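Local coordinates for protein ornithine decarboxylase (Entamoeba histolytica, PDB 4AIB) that probably catalyses, as a pyridoxal 5'-phosphate-dependent homodimer, the decarboxylation of L-ornithine to putrescine, a step of polyamine biosynthesis, at residues W43-F54 with F254-A263; F31-V40 with E61-L71. All coordinates share one frame; numbering follows the deposited sequence.

Interaction 1: W43-F54 with F254-A263; sequences WKKNMPTVRPCF and FIAEPGRYMA
Trp43 packs the six-membered half of its indole against Pro258, whose CG stands over one face in a CH-pi contact, 4.0 Å from the ring centroid. Pro52 CB lies on the same face and Met47 SD on the opposite one, so the ring is held between them. The methyl of Ala256 meets the rim instead, near the ring plane, with CB 3.5 Å from Trp43 CZ2; a small residue suits this place. Tyr261 comes to the indole obliquely, the two ring planes at 57°. With CG of Trp43 turned anti to its backbone N (chi1 180°), the indole swings from its helix onto the sheet, where NE1 donates to Val50 O at 3.0 Å; that oxygen lies at the ring edge, so the bond fixes the ring's rotation and satisfies a buried N-H. Next to the indole, strands 50-54 and 254-256 run parallel, at 33°. Arg51 N binds Phe254 O, Ala256 N binds Arg51 O, and Cys53 N binds Ala256 O at 2.8 Å. Pro52, with no N-H to give, fits because its nitrogen is not needed in this ladder, and its CB packs against Met262 CE at 3.8 Å. Phe54 closes the far end, CD1 lying 3.7 Å from Met262 CB. Buried Cys53 SG packs on Ile255 CG2 at 3.9 Å. On the face carrying Arg51 and Ile255 the contact is lighter toward its edge: extended Arg51 leads its guanidinium away to a salt bridge with Asp95, and exposed Thr49 turns its hydroxyl to Glu240. The contact pairs the first and last strands, closing the alpha/beta (TIM-type) barrel of the class-II decarboxylases.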
loop_
_atom_site.group_PDB
_atom_site.type_symbol
_atom_site.label_atom_id
_atom_site.label_comp_id
_atom_site.label_asym_id
_atom_site.label_seq_id
_atom_site.Cartn_x
_atom_site.Cartn_y
_atom_site.Cartn_z
ATOM N N TRP A 43 -28.246 8.840 -7.233
ATOM C CA TRP A 43 -27.784 8.364 -8.536
ATOM C C TRP A 43 -28.932 7.943 -9.413
ATOM O O TRP A 43 -28.985 8.311 -10.588
ATOM C CB TRP A 43 -26.798 7.210 -8.360
ATOM C CG TRP A 43 -26.269 6.647 -9.660
ATOM C CD1 TRP A 43 -26.940 5.832 -10.571
ATOM C CD2 TRP A 43 -24.929 6.833 -10.236
ATOM N NE1 TRP A 43 -26.136 5.521 -11.637
ATOM C CE2 TRP A 43 -24.918 6.084 -11.500
ATOM C CE3 TRP A 43 -23.782 7.519 -9.848
ATOM C CZ2 TRP A 43 -23.801 6.039 -12.318
ATOM C CZ3 TRP A 43 -22.659 7.465 -10.685
ATOM C CH2 TRP A 43 -22.671 6.743 -11.890
ATOM N N LYS A 44 -29.853 7.164 -8.847
ATOM C CA LYS A 44 -31.017 6.653 -9.578
ATOM C C LYS A 44 -31.963 7.763 -10.037
ATOM O O LYS A 44 -32.681 7.604 -11.027
ATOM C CB LYS A 44 -31.785 5.635 -8.729
ATOM C CG LYS A 44 -31.121 4.271 -8.624
ATOM C CD LYS A 44 -32.023 3.275 -7.911
ATOM C CE LYS A 44 -31.403 1.887 -7.863
ATOM N NZ LYS A 44 -31.381 1.219 -9.195
ATOM N N LYS A 45 -31.958 8.877 -9.309
ATOM C CA LYS A 45 -32.808 10.024 -9.614
ATOM C C LYS A 45 -32.234 10.861 -10.758
ATOM O O LYS A 45 -32.970 11.308 -11.640
ATOM C CB LYS A 45 -32.994 10.888 -8.362
ATOM C CG LYS A 45 -33.979 12.035 -8.511
ATOM C CD LYS A 45 -34.053 12.854 -7.232
ATOM C CE LYS A 45 -34.848 14.134 -7.430
ATOM N NZ LYS A 45 -34.129 15.117 -8.287
ATOM N N ASN A 46 -30.920 11.067 -10.735
ATOM C CA ASN A 46 -30.253 11.908 -11.728
ATOM C C ASN A 46 -29.804 11.168 -12.987
ATOM O O ASN A 46 -29.780 11.748 -14.075
ATOM C CB ASN A 46 -29.095 12.676 -11.090
ATOM C CG ASN A 46 -29.559 13.925 -10.364
ATOM O OD1 ASN A 46 -29.994 14.895 -10.989
ATOM N ND2 ASN A 46 -29.467 13.909 -9.039
ATOM N N MET A 47 -29.449 9.893 -12.833
ATOM C CA MET A 47 -29.095 9.034 -13.967
ATOM C C MET A 47 -29.993 7.792 -14.013
ATOM O O MET A 47 -29.597 6.720 -13.544
ATOM C CB MET A 47 -27.616 8.632 -13.910
ATOM C CG MET A 47 -26.648 9.782 -14.131
ATOM S SD MET A 47 -24.914 9.312 -13.991
ATOM C CE MET A 47 -24.603 8.646 -15.623
ATOM N N PRO A 48 -31.212 7.936 -14.571
ATOM C CA PRO A 48 -32.169 6.828 -14.618
ATOM C C PRO A 48 -31.807 5.738 -15.628
ATOM O O PRO A 48 -32.100 4.565 -15.389
ATOM C CB PRO A 48 -33.485 7.511 -15.030
ATOM C CG PRO A 48 -33.260 8.974 -14.840
ATOM C CD PRO A 48 -31.802 9.174 -15.106
ATOM N N THR A 49 -31.175 6.121 -16.737
ATOM C CA THR A 49 -30.865 5.174 -17.814
ATOM C C THR A 49 -29.517 4.462 -17.642
ATOM O O THR A 49 -29.218 3.509 -18.368
ATOM C CB THR A 49 -30.927 5.841 -19.207
ATOM O OG1 THR A 49 -30.045 6.969 -19.246
ATOM C CG2 THR A 49 -32.349 6.291 -19.531
ATOM N N VAL A 50 -28.716 4.921 -16.683
ATOM C CA VAL A 50 -27.409 4.315 -16.413
ATOM C C VAL A 50 -27.402 3.608 -15.057
ATOM O O VAL A 50 -27.466 4.253 -14.006
ATOM C CB VAL A 50 -26.259 5.349 -16.494
ATOM C CG1 VAL A 50 -24.910 4.668 -16.311
ATOM C CG2 VAL A 50 -26.294 6.093 -17.822
ATOM N N ARG A 51 -27.328 2.279 -15.095
ATOM C CA ARG A 51 -27.288 1.459 -13.887
ATOM C C ARG A 51 -25.871 1.415 -13.311
ATOM O O ARG A 51 -24.921 1.089 -14.030
ATOM C CB ARG A 51 -27.788 0.040 -14.177
ATOM C CG ARG A 51 -27.876 -0.850 -12.946
ATOM C CD ARG A 51 -28.033 -2.315 -13.312
ATOM N NE ARG A 51 -27.857 -3.177 -12.143
ATOM C CZ ARG A 51 -28.014 -4.498 -12.143
ATOM N NH1 ARG A 51 -28.356 -5.140 -13.254
ATOM N NH2 ARG A 51 -27.829 -5.183 -11.022
ATOM N N PRO A 52 -25.725 1.738 -12.011
ATOM C CA PRO A 52 -24.405 1.745 -11.382
ATOM C C PRO A 52 -23.906 0.348 -11.009
ATOM O O PRO A 52 -24.618 -0.419 -10.356
ATOM C CB PRO A 52 -24.618 2.597 -10.129
ATOM C CG PRO A 52 -26.057 2.417 -9.788
ATOM C CD PRO A 52 -26.788 2.157 -11.075
ATOM N N CYS A 53 -22.691 0.026 -11.441
ATOM C CA CYS A 53 -22.030 -1.208 -11.041
ATOM C C CYS A 53 -20.835 -0.860 -10.164
ATOM O O CYS A 53 -19.824 -0.348 -10.650
ATOM C CB CYS A 53 -21.596 -2.022 -12.264
ATOM S SG CYS A 53 -22.956 -2.509 -13.350
ATOM N N PHE A 54 -20.967 -1.132 -8.868
ATOM C CA PHE A 54 -19.963 -0.739 -7.883
ATOM C C PHE A 54 -18.627 -1.447 -8.079
ATOM O O PHE A 54 -18.570 -2.675 -8.186
ATOM C CB PHE A 54 -20.481 -0.972 -6.458
ATOM C CG PHE A 54 -19.465 -0.683 -5.385
ATOM C CD1 PHE A 54 -19.097 0.627 -5.087
ATOM C CD2 PHE A 54 -18.880 -1.721 -4.666
ATOM C CE1 PHE A 54 -18.164 0.894 -4.097
ATOM C CE2 PHE A 54 -17.945 -1.460 -3.675
ATOM C CZ PHE A 54 -17.587 -0.150 -3.390
ATOM N N PHE A 254 -26.953 0.939 -20.602
ATOM C CA PHE A 254 -25.832 1.722 -20.087
ATOM C C PHE A 254 -25.502 1.409 -18.633
ATOM O O PHE A 254 -26.374 1.444 -17.761
ATOM C CB PHE A 254 -26.100 3.221 -20.265
ATOM C CG PHE A 254 -26.354 3.626 -21.690
ATOM C CD1 PHE A 254 -25.296 3.904 -22.548
ATOM C CD2 PHE A 254 -27.653 3.730 -22.177
ATOM C CE1 PHE A 254 -25.525 4.271 -23.864
ATOM C CE2 PHE A 254 -27.890 4.100 -23.493
ATOM C CZ PHE A 254 -26.825 4.372 -24.337
ATOM N N ILE A 255 -24.235 1.094 -18.384
ATOM C CA ILE A 255 -23.745 0.865 -17.026
ATOM C C ILE A 255 -22.562 1.780 -16.707
ATOM O O ILE A 255 -21.914 2.310 -17.612
ATOM C CB ILE A 255 -23.371 -0.616 -16.767
ATOM C CG1 ILE A 255 -22.363 -1.127 -17.808
ATOM C CG2 ILE A 255 -24.624 -1.484 -16.724
ATOM C CD1 ILE A 255 -21.673 -2.420 -17.424
ATOM N N ALA A 256 -22.308 1.971 -15.414
ATOM C CA ALA A 256 -21.179 2.767 -14.943
ATOM C C ALA A 256 -20.388 1.986 -13.898
ATOM O O ALA A 256 -20.861 0.967 -13.394
ATOM C CB ALA A 256 -21.666 4.087 -14.367
ATOM N N GLU A 257 -19.189 2.469 -13.575
ATOM C CA GLU A 257 -18.335 1.825 -12.573
ATOM C C GLU A 257 -17.965 2.771 -11.417
ATOM O O GLU A 257 -16.778 3.019 -11.178
ATOM C CB GLU A 257 -17.064 1.267 -13.230
ATOM C CG GLU A 257 -17.287 0.159 -14.251
ATOM C CD GLU A 257 -16.019 -0.215 -15.007
ATOM O OE1 GLU A 257 -14.979 0.453 -14.813
ATOM O OE2 GLU A 257 -16.056 -1.181 -15.800
ATOM N N PRO A 258 -18.972 3.290 -10.682
ATOM C CA PRO A 258 -18.637 4.245 -9.630
ATOM C C PRO A 258 -18.154 3.559 -8.351
ATOM O O PRO A 258 -18.863 2.725 -7.781
ATOM C CB PRO A 258 -19.957 4.987 -9.392
ATOM C CG PRO A 258 -21.032 4.076 -9.893
ATOM C CD PRO A 258 -20.408 2.952 -10.672
ATOM N N GLY A 259 -16.945 3.909 -7.923
ATOM C CA GLY A 259 -16.350 3.345 -6.715
ATOM C C GLY A 259 -16.265 4.366 -5.599
ATOM O O GLY A 259 -16.916 4.219 -4.563
ATOM N N ARG A 260 -15.458 5.403 -5.825
ATOM C CA ARG A 260 -15.252 6.490 -4.863
ATOM C C ARG A 260 -16.559 7.191 -4.481
ATOM O O ARG A 260 -16.733 7.614 -3.337
ATOM C CB ARG A 260 -14.240 7.501 -5.420
ATOM C CG ARG A 260 -13.972 8.702 -4.523
ATOM C CD ARG A 260 -12.961 9.655 -5.141
ATOM N NE ARG A 260 -11.584 9.205 -4.935
ATOM C CZ ARG A 260 -10.830 9.536 -3.890
ATOM N NH1 ARG A 260 -11.306 10.327 -2.935
ATOM N NH2 ARG A 260 -9.591 9.072 -3.798
ATOM N N TYR A 261 -17.471 7.301 -5.446
ATOM C CA TYR A 261 -18.773 7.933 -5.236
ATOM C C TYR A 261 -19.608 7.213 -4.172
ATOM O O TYR A 261 -20.172 7.851 -3.281
ATOM C CB TYR A 261 -19.540 8.021 -6.563
ATOM C CG TYR A 261 -20.968 8.512 -6.434
ATOM C CD1 TYR A 261 -21.254 9.873 -6.353
ATOM C CD2 TYR A 261 -22.034 7.611 -6.402
ATOM C CE1 TYR A 261 -22.562 10.325 -6.235
ATOM C CE2 TYR A 261 -23.343 8.053 -6.283
ATOM C CZ TYR A 261 -23.601 9.408 -6.201
ATOM O OH TYR A 261 -24.900 9.847 -6.085
ATOM N N MET A 262 -19.673 5.886 -4.269
ATOM C CA MET A 262 -20.487 5.073 -3.365
ATOM C C MET A 262 -19.814 4.838 -2.013
ATOM O O MET A 262 -20.475 4.857 -0.972
ATOM C CB MET A 262 -20.830 3.727 -4.014
ATOM C CG MET A 262 -21.623 3.820 -5.310
ATOM S SD MET A 262 -23.320 4.383 -5.077
ATOM C CE MET A 262 -23.967 4.212 -6.737
ATOM N N ALA A 263 -18.500 4.624 -2.038
ATOM C CA ALA A 263 -17.745 4.221 -0.850
ATOM C C ALA A 263 -17.430 5.358 0.126
ATOM O O ALA A 263 -17.229 5.110 1.317
ATOM C CB ALA A 263 -16.463 3.507 -1.260
#

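Interaction 2: F31-V40 with E61-L71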
loop_
_atom_site.group_PDB
_atom_site.type_symbol
_atom_site.label_atom_id
_atom_site.label_comp_id
_atom_site.label_asym_id
_atom_site.label_seq_id
_atom_site.Cartn_x
_atom_site.Cartn_y
_atom_site.Cartn_z
ATOM N N PHE A 31 -20.250 2.640 10.279
ATOM C CA PHE A 31 -20.931 2.323 9.028
ATOM C C PHE A 31 -22.226 3.123 8.883
ATOM O O PHE A 31 -23.231 2.830 9.536
ATOM C CB PHE A 31 -21.191 0.814 8.922
ATOM C CG PHE A 31 -21.756 0.382 7.596
ATOM C CD1 PHE A 31 -21.051 0.598 6.417
ATOM C CD2 PHE A 31 -22.990 -0.254 7.529
ATOM C CE1 PHE A 31 -21.570 0.198 5.195
ATOM C CE2 PHE A 31 -23.515 -0.658 6.310
ATOM C CZ PHE A 31 -22.803 -0.431 5.141
ATOM N N ASP A 32 -22.179 4.141 8.027
ATOM C CA ASP A 32 -23.325 5.008 7.770
ATOM C C ASP A 32 -24.220 4.382 6.706
ATOM O O ASP A 32 -23.998 4.561 5.507
ATOM C CB ASP A 32 -22.853 6.402 7.334
ATOM C CG ASP A 32 -23.929 7.472 7.487
ATOM O OD1 ASP A 32 -25.115 7.131 7.687
ATOM O OD2 ASP A 32 -23.581 8.669 7.405
ATOM N N THR A 33 -25.229 3.643 7.160
ATOM C CA THR A 33 -26.154 2.940 6.270
ATOM C C THR A 33 -26.990 3.922 5.448
ATOM O O THR A 33 -27.206 3.709 4.253
ATOM C CB THR A 33 -27.081 1.989 7.057
ATOM O OG1 THR A 33 -26.338 1.337 8.093
ATOM C CG2 THR A 33 -27.698 0.943 6.143
ATOM N N GLU A 34 -27.444 4.997 6.093
ATOM C CA GLU A 34 -28.212 6.051 5.424
ATOM C C GLU A 34 -27.371 6.818 4.410
ATOM O O GLU A 34 -27.891 7.286 3.396
ATOM C CB GLU A 34 -28.807 7.023 6.444
ATOM C CG GLU A 34 -30.033 6.496 7.176
ATOM C CD GLU A 34 -30.767 7.575 7.954
ATOM O OE1 GLU A 34 -30.956 8.687 7.415
ATOM O OE2 GLU A 34 -31.164 7.305 9.108
ATOM N N GLY A 35 -26.075 6.943 4.693
ATOM C CA GLY A 35 -25.129 7.607 3.796
ATOM C C GLY A 35 -24.940 6.865 2.485
ATOM O O GLY A 35 -24.730 7.483 1.438
ATOM N N VAL A 36 -25.012 5.536 2.549
ATOM C CA VAL A 36 -24.941 4.690 1.361
ATOM C C VAL A 36 -26.234 4.818 0.559
ATOM O O VAL A 36 -26.197 5.018 -0.656
ATOM C CB VAL A 36 -24.707 3.205 1.722
ATOM C CG1 VAL A 36 -24.538 2.361 0.466
ATOM C CG2 VAL A 36 -23.492 3.050 2.623
ATOM N N GLU A 37 -27.366 4.714 1.254
ATOM C CA GLU A 37 -28.691 4.766 0.635
ATOM C C GLU A 37 -28.964 6.094 -0.068
ATOM O O GLU A 37 -29.522 6.111 -1.167
ATOM C CB GLU A 37 -29.783 4.485 1.671
ATOM C CG GLU A 37 -29.825 3.044 2.157
ATOM C CD GLU A 37 -30.924 2.797 3.174
ATOM O OE1 GLU A 37 -32.105 3.071 2.866
ATOM O OE2 GLU A 37 -30.606 2.314 4.282
ATOM N N LYS A 38 -28.565 7.194 0.568
ATOM C CA LYS A 38 -28.754 8.529 -0.000
ATOM C C LYS A 38 -27.930 8.751 -1.266
ATOM O O LYS A 38 -28.334 9.509 -2.145
ATOM C CB LYS A 38 -28.451 9.620 1.031
ATOM C CG LYS A 38 -29.601 9.897 1.986
ATOM C CD LYS A 38 -29.470 11.268 2.626
ATOM C CE LYS A 38 -30.747 11.657 3.354
ATOM N NZ LYS A 38 -30.708 13.067 3.827
ATOM N N ALA A 39 -26.781 8.083 -1.348
ATOM C CA ALA A 39 -25.920 8.148 -2.528
ATOM C C ALA A 39 -26.505 7.361 -3.702
ATOM O O ALA A 39 -26.345 7.753 -4.860
ATOM C CB ALA A 39 -24.522 7.649 -2.194
ATOM N N VAL A 40 -27.180 6.254 -3.390
ATOM C CA VAL A 40 -27.788 5.390 -4.406
ATOM C C VAL A 40 -29.050 6.025 -4.997
ATOM O O VAL A 40 -29.197 6.092 -6.220
ATOM C CB VAL A 40 -28.093 3.974 -3.851
ATOM C CG1 VAL A 40 -28.816 3.122 -4.885
ATOM C CG2 VAL A 40 -26.808 3.283 -3.419
ATOM N N GLU A 61 -15.604 -4.308 1.545
ATOM C CA GLU A 61 -16.204 -4.643 2.840
ATOM C C GLU A 61 -17.554 -5.331 2.628
ATOM O O GLU A 61 -18.450 -4.748 2.015
ATOM C CB GLU A 61 -16.366 -3.387 3.704
ATOM C CG GLU A 61 -16.393 -3.633 5.208
ATOM C CD GLU A 61 -17.771 -3.992 5.736
ATOM O OE1 GLU A 61 -18.120 -5.189 5.747
ATOM O OE2 GLU A 61 -18.503 -3.076 6.165
ATOM N N PRO A 62 -17.694 -6.577 3.129
ATOM C CA PRO A 62 -18.881 -7.425 2.960
ATOM C C PRO A 62 -20.228 -6.717 3.145
ATOM O O PRO A 62 -21.152 -6.961 2.366
ATOM C CB PRO A 62 -18.694 -8.495 4.036
ATOM C CG PRO A 62 -17.217 -8.641 4.140
ATOM C CD PRO A 62 -16.630 -7.281 3.874
ATOM N N HIS A 63 -20.335 -5.855 4.155
ATOM C CA HIS A 63 -21.592 -5.166 4.458
ATOM C C HIS A 63 -21.973 -4.150 3.417
ATOM O O HIS A 63 -23.142 -4.062 3.039
ATOM C CB HIS A 63 -21.546 -4.520 5.840
ATOM C CG HIS A 63 -21.359 -5.506 6.970
ATOM N ND1 HIS A 63 -20.357 -5.400 7.862
ATOM C CD2 HIS A 63 -22.084 -6.642 7.324
ATOM C CE1 HIS A 63 -20.439 -6.412 8.747
ATOM N NE2 HIS A 63 -21.495 -7.172 8.414
ATOM N N LEU A 64 -20.991 -3.379 2.951
ATOM C CA LEU A 64 -21.209 -2.359 1.923
ATOM C C LEU A 64 -21.541 -2.980 0.565
ATOM O O LEU A 64 -22.446 -2.513 -0.131
ATOM C CB LEU A 64 -19.984 -1.440 1.810
ATOM C CG LEU A 64 -19.936 -0.371 0.707
ATOM C CD1 LEU A 64 -21.027 0.677 0.880
ATOM C CD2 LEU A 64 -18.564 0.286 0.664
ATOM N N VAL A 65 -20.803 -4.028 0.204
ATOM C CA VAL A 65 -21.017 -4.758 -1.049
ATOM C C VAL A 65 -22.405 -5.413 -1.057
ATOM O O VAL A 65 -23.087 -5.419 -2.085
ATOM C CB VAL A 65 -19.906 -5.812 -1.288
ATOM C CG1 VAL A 65 -20.116 -6.546 -2.603
ATOM C CG2 VAL A 65 -18.533 -5.154 -1.283
ATOM N N LYS A 66 -22.812 -5.940 0.096
ATOM C CA LYS A 66 -24.135 -6.542 0.275
ATOM C C LYS A 66 -25.246 -5.498 0.159
ATOM O O LYS A 66 -26.231 -5.711 -0.549
ATOM C CB LYS A 66 -24.217 -7.251 1.635
ATOM C CG LYS A 66 -25.497 -8.037 1.892
ATOM C CD LYS A 66 -25.422 -9.446 1.324
ATOM C CE LYS A 66 -26.570 -10.306 1.827
ATOM N NZ LYS A 66 -26.446 -11.718 1.372
ATOM N N LEU A 67 -25.073 -4.375 0.853
ATOM C CA LEU A 67 -26.078 -3.312 0.897
ATOM C C LEU A 67 -26.307 -2.663 -0.469
ATOM O O LEU A 67 -27.451 -2.405 -0.850
ATOM C CB LEU A 67 -25.695 -2.254 1.940
ATOM C CG LEU A 67 -26.628 -1.065 2.195
ATOM C CD1 LEU A 67 -27.942 -1.492 2.833
ATOM C CD2 LEU A 67 -25.919 -0.048 3.072
ATOM N N LEU A 68 -25.219 -2.409 -1.195
ATOM C CA LEU A 68 -25.291 -1.809 -2.528
ATOM C C LEU A 68 -26.011 -2.714 -3.525
ATOM O O LEU A 68 -26.848 -2.247 -4.300
ATOM C CB LEU A 68 -23.891 -1.461 -3.045
ATOM C CG LEU A 68 -23.202 -0.224 -2.463
ATOM C CD1 LEU A 68 -21.703 -0.311 -2.687
ATOM C CD2 LEU A 68 -23.759 1.062 -3.056
ATOM N N GLY A 69 -25.686 -4.005 -3.488
ATOM C CA GLY A 69 -26.304 -4.999 -4.362
ATOM C C GLY A 69 -27.783 -5.202 -4.095
ATOM O O GLY A 69 -28.563 -5.421 -5.027
ATOM N N GLU A 70 -28.160 -5.130 -2.818
ATOM C CA GLU A 70 -29.561 -5.189 -2.401
ATOM C C GLU A 70 -30.332 -3.956 -2.870
ATOM O O GLU A 70 -31.550 -4.009 -3.048
ATOM C CB GLU A 70 -29.669 -5.327 -0.881
ATOM C CG GLU A 70 -29.396 -6.729 -0.354
ATOM C CD GLU A 70 -29.385 -6.806 1.165
ATOM O OE1 GLU A 70 -29.830 -5.845 1.829
ATOM O OE2 GLU A 70 -28.927 -7.838 1.698
ATOM N N LEU A 71 -29.612 -2.853 -3.069
ATOM C CA LEU A 71 -30.200 -1.614 -3.577
ATOM C C LEU A 71 -30.238 -1.556 -5.110
ATOM O O LEU A 71 -30.583 -0.522 -5.690
ATOM C CB LEU A 71 -29.470 -0.394 -3.001
ATOM C CG LEU A 71 -29.762 -0.036 -1.538
ATOM C CD1 LEU A 71 -28.654 0.834 -0.963
ATOM C CD2 LEU A 71 -31.117 0.643 -1.384
#
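Phe31 sets the tip of its ring over the start of helix 62-70, with CZ 3.8 Å from Leu67 CD2 and CE1 4.1 Å from Leu64 CB, both met obliquely. Leu67 sits at the middle of the contact: its CD2 methyl also meets Thr33 CG2 at 3.7 Å, and it meets Val36 tip to tip, CD2 nearest Val36 CB. A first torsion of -178° carries the Leu67 branch away from its own backbone N and across to the partner helix. The branched methyls of Val36 fork between neighbours, CG2 to Leu64 CD1 and CG1 to Leu68 CD2, each at 3.8 Å. One turn on, Val40 CG2 touches Leu68 CD2 and, at 3.9 Å, Leu71 CD1. The helix axes lie 10.5 Å apart, at 38°, and valines on one helix and leucines on the other fill this separation with interlocking methyls. No hydrogen bond crosses this seam. Glu61 caps helix 62-70 by accepting from His63 N at 2.8 Å, and Asp32 makes a weaker cap for helix 33-40. At the more exposed side Glu37 lays its CG methylene across Leu71 CD1, the two side chains at about a right angle. Inside, Met262 of helix 260-264 lies against Val40 and Leu68, while Phe31, ending strand 27-31, packs on Phe267 and strand 380-383 of the mixed sheet.

In the fold
From the N terminus, the chain leaves strand 27-31 of the mixed sheet, runs through helix 33-46 into strand 50-55, and then enters helix 62-70. There interaction 2 closes a short loop, bringing the helices before and after strand 50-55 side by side. Interaction 1 closes a far longer one, with some 200 residues of the barrel passing before strand 253-256 returns beside strand 50-55. The segments alternate along the chain, so the two contacts cross rather than nest. They share helix 33-46, and they touch directly: Tyr261 OH probably hydrogen-bonds Ala39 O, while Phe54 packs on Leu68. Together they tie the barrel's closing seam to its junction with the mixed sheet.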